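Local structure of fusolin (Anomala cuprea entomopoxvirus, 4YN1) at residues F138-I143 with T190-V195. The protein forms the crystalline spindles of an insect poxvirus that enhance virulence, and probably acts on chitin as a lytic polysaccharide monooxygenase. Sequence-based numbering, arbitrary orientation.
Sequences FCPTAI and TANARV
Asn192 and Pro140 meet at one end of the two inner strands, 131-140 and 194-203, of a four-stranded antiparallel sheet in the immunoglobulin-like (E-set) beta-sandwich expected of this lytic polysaccharide monooxygenase family. Strand 131-140 ends here and strand 194-203 begins; the regular ladder, which includes the backbone bond of Phe138 with Tyr196, gives way to a side-chain bond. Asn192 ND2 donates to Pro140 O at 2.8 Å, with an N-H...O angle of 157°; the acceptor lies close to the plane of the amide, whereas the donor stands above the plane of the carbonyl. CG is anti to the backbone N (chi1 -158°), which carries the amide across to strand 131-140. The amide oxygen closes an Asx turn: Asn192 OD1 accepts from Arg194 N at 3.0 Å. Asparagine suits this place because one planar group offers both a donor and an acceptor, and the two bonds together fix its rotation.

Van der Waals contacts of aliphatic carbons with polar atoms flank this link. Pro140 has no N-H to offer strand 194-203, and its ring instead lies against that backbone, with CD 3.4 Å from Arg194 O. Ile143, beyond the turn, reaches back until CD1 touches the amide at Asn192 ND2. Val195 lays its branched CB 3.5 Å from Phe138 O, a beta-branched residue well placed in an extended strand.

Covalent bonding adds a third tie, for Cys139 forms a disulfide with Cys189, the residue just before 190-195. Thr141, two residues further on, is also held from outside, since OG1 is hydrogen-bonded to Asn67 and the backbone pairs with His1.

The apolar contact lies beside the disulfide, where Ala191 is small enough for its methyl to rest against both residues: CB lies 4.1 Å from Cys139 SG and 4.0 Å from Thr141 CG2.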
loop_
_atom_site.group_PDB
_atom_site.type_symbol
_atom_site.label_atom_id
_atom_site.label_comp_id
_atom_site.label_asym_id
_atom_site.label_seq_id
_atom_site.Cartn_x
_atom_site.Cartn_y
_atom_site.Cartn_z
ATOM N N PHE A 138 -6.566 -7.789 7.422
ATOM C CA PHE A 138 -5.520 -7.024 8.084
ATOM C C PHE A 138 -4.936 -7.949 9.148
ATOM O O PHE A 138 -5.676 -8.569 9.927
ATOM C CB PHE A 138 -6.076 -5.730 8.687
ATOM C CG PHE A 138 -4.995 -4.859 9.246
ATOM C CD1 PHE A 138 -4.555 -5.024 10.552
ATOM C CD2 PHE A 138 -4.428 -3.849 8.484
ATOM C CE1 PHE A 138 -3.546 -4.223 11.066
ATOM C CE2 PHE A 138 -3.368 -3.106 8.979
ATOM C CZ PHE A 138 -2.972 -3.250 10.284
ATOM N N CYS A 139 -3.607 -8.050 9.145
ATOM C CA CYS A 139 -2.827 -8.964 9.970
ATOM C C CYS A 139 -2.210 -8.197 11.171
ATOM O O CYS A 139 -1.243 -7.467 11.006
ATOM C CB CYS A 139 -1.776 -9.599 9.073
ATOM S SG CYS A 139 -0.747 -10.847 9.875
ATOM N N PRO A 140 -2.835 -8.240 12.358
ATOM C CA PRO A 140 -2.305 -7.497 13.513
ATOM C C PRO A 140 -1.151 -8.276 14.158
ATOM O O PRO A 140 -1.246 -9.505 14.345
ATOM C CB PRO A 140 -3.510 -7.419 14.431
ATOM C CG PRO A 140 -4.222 -8.674 14.182
ATOM C CD PRO A 140 -3.991 -9.045 12.759
ATOM N N THR A 141 -0.059 -7.598 14.471
ATOM C CA THR A 141 1.066 -8.219 15.199
ATOM C C THR A 141 1.034 -7.874 16.689
ATOM O O THR A 141 1.867 -8.355 17.442
ATOM C CB THR A 141 2.390 -7.919 14.529
ATOM O OG1 THR A 141 2.630 -6.526 14.533
ATOM C CG2 THR A 141 2.416 -8.404 13.094
ATOM N N ALA A 142 0.134 -6.996 17.089
ATOM C CA ALA A 142 -0.152 -6.631 18.467
ATOM C C ALA A 142 -1.636 -6.287 18.515
ATOM O O ALA A 142 -2.146 -5.691 17.570
ATOM C CB ALA A 142 0.675 -5.424 18.885
ATOM N N ILE A 143 -2.315 -6.638 19.588
ATOM C CA ILE A 143 -3.740 -6.357 19.732
ATOM C C ILE A 143 -3.927 -5.120 20.574
ATOM O O ILE A 143 -3.746 -5.130 21.787
ATOM C CB ILE A 143 -4.514 -7.569 20.285
ATOM C CG1 ILE A 143 -4.298 -8.835 19.432
ATOM C CG2 ILE A 143 -6.016 -7.242 20.379
ATOM C CD1 ILE A 143 -4.791 -8.750 17.970
ATOM N N THR A 190 0.613 -15.185 8.680
ATOM C CA THR A 190 1.317 -16.195 9.490
ATOM C C THR A 190 1.686 -15.664 10.858
ATOM O O THR A 190 2.000 -16.445 11.762
ATOM C CB THR A 190 2.598 -16.668 8.763
ATOM O OG1 THR A 190 3.310 -15.530 8.325
ATOM C CG2 THR A 190 2.283 -17.553 7.570
ATOM N N ALA A 191 1.708 -14.350 11.010
ATOM C CA ALA A 191 2.129 -13.691 12.244
ATOM C C ALA A 191 1.128 -13.750 13.369
ATOM O O ALA A 191 1.480 -13.441 14.504
ATOM C CB ALA A 191 2.505 -12.249 11.963
ATOM N N ASN A 192 -0.125 -14.103 13.090
ATOM C CA ASN A 192 -1.102 -14.161 14.162
ATOM C C ASN A 192 -2.172 -15.186 13.843
ATOM O O ASN A 192 -2.538 -15.319 12.698
ATOM C CB ASN A 192 -1.708 -12.759 14.345
ATOM C CG ASN A 192 -2.313 -12.517 15.683
ATOM O OD1 ASN A 192 -2.926 -13.391 16.276
ATOM N ND2 ASN A 192 -2.135 -11.330 16.227
ATOM N N ALA A 193 -2.739 -15.811 14.862
ATOM C CA ALA A 193 -3.842 -16.765 14.704
ATOM C C ALA A 193 -5.143 -16.024 14.492
ATOM O O ALA A 193 -6.133 -16.659 14.173
ATOM C CB ALA A 193 -3.944 -17.636 15.963
ATOM N N ARG A 194 -5.187 -14.698 14.783
ATOM C CA ARG A 194 -6.404 -13.897 14.650
ATOM C C ARG A 194 -6.130 -12.708 13.741
ATOM O O ARG A 194 -5.014 -12.197 13.686
ATOM C CB ARG A 194 -6.865 -13.376 16.003
ATOM C CG ARG A 194 -7.291 -14.496 16.935
ATOM C CD ARG A 194 -7.576 -14.039 18.338
ATOM N NE ARG A 194 -7.971 -15.217 19.110
ATOM C CZ ARG A 194 -7.136 -16.122 19.617
ATOM N NH1 ARG A 194 -5.822 -15.945 19.538
ATOM N NH2 ARG A 194 -7.613 -17.191 20.255
ATOM N N VAL A 195 -7.150 -12.280 13.035
ATOM C CA VAL A 195 -7.053 -11.197 12.054
ATOM C C VAL A 195 -8.258 -10.302 12.147
ATOM O O VAL A 195 -9.238 -10.644 12.798
ATOM C CB VAL A 195 -6.956 -11.792 10.616
ATOM C CG1 VAL A 195 -5.658 -12.554 10.388
ATOM C CG2 VAL A 195 -8.162 -12.636 10.276
#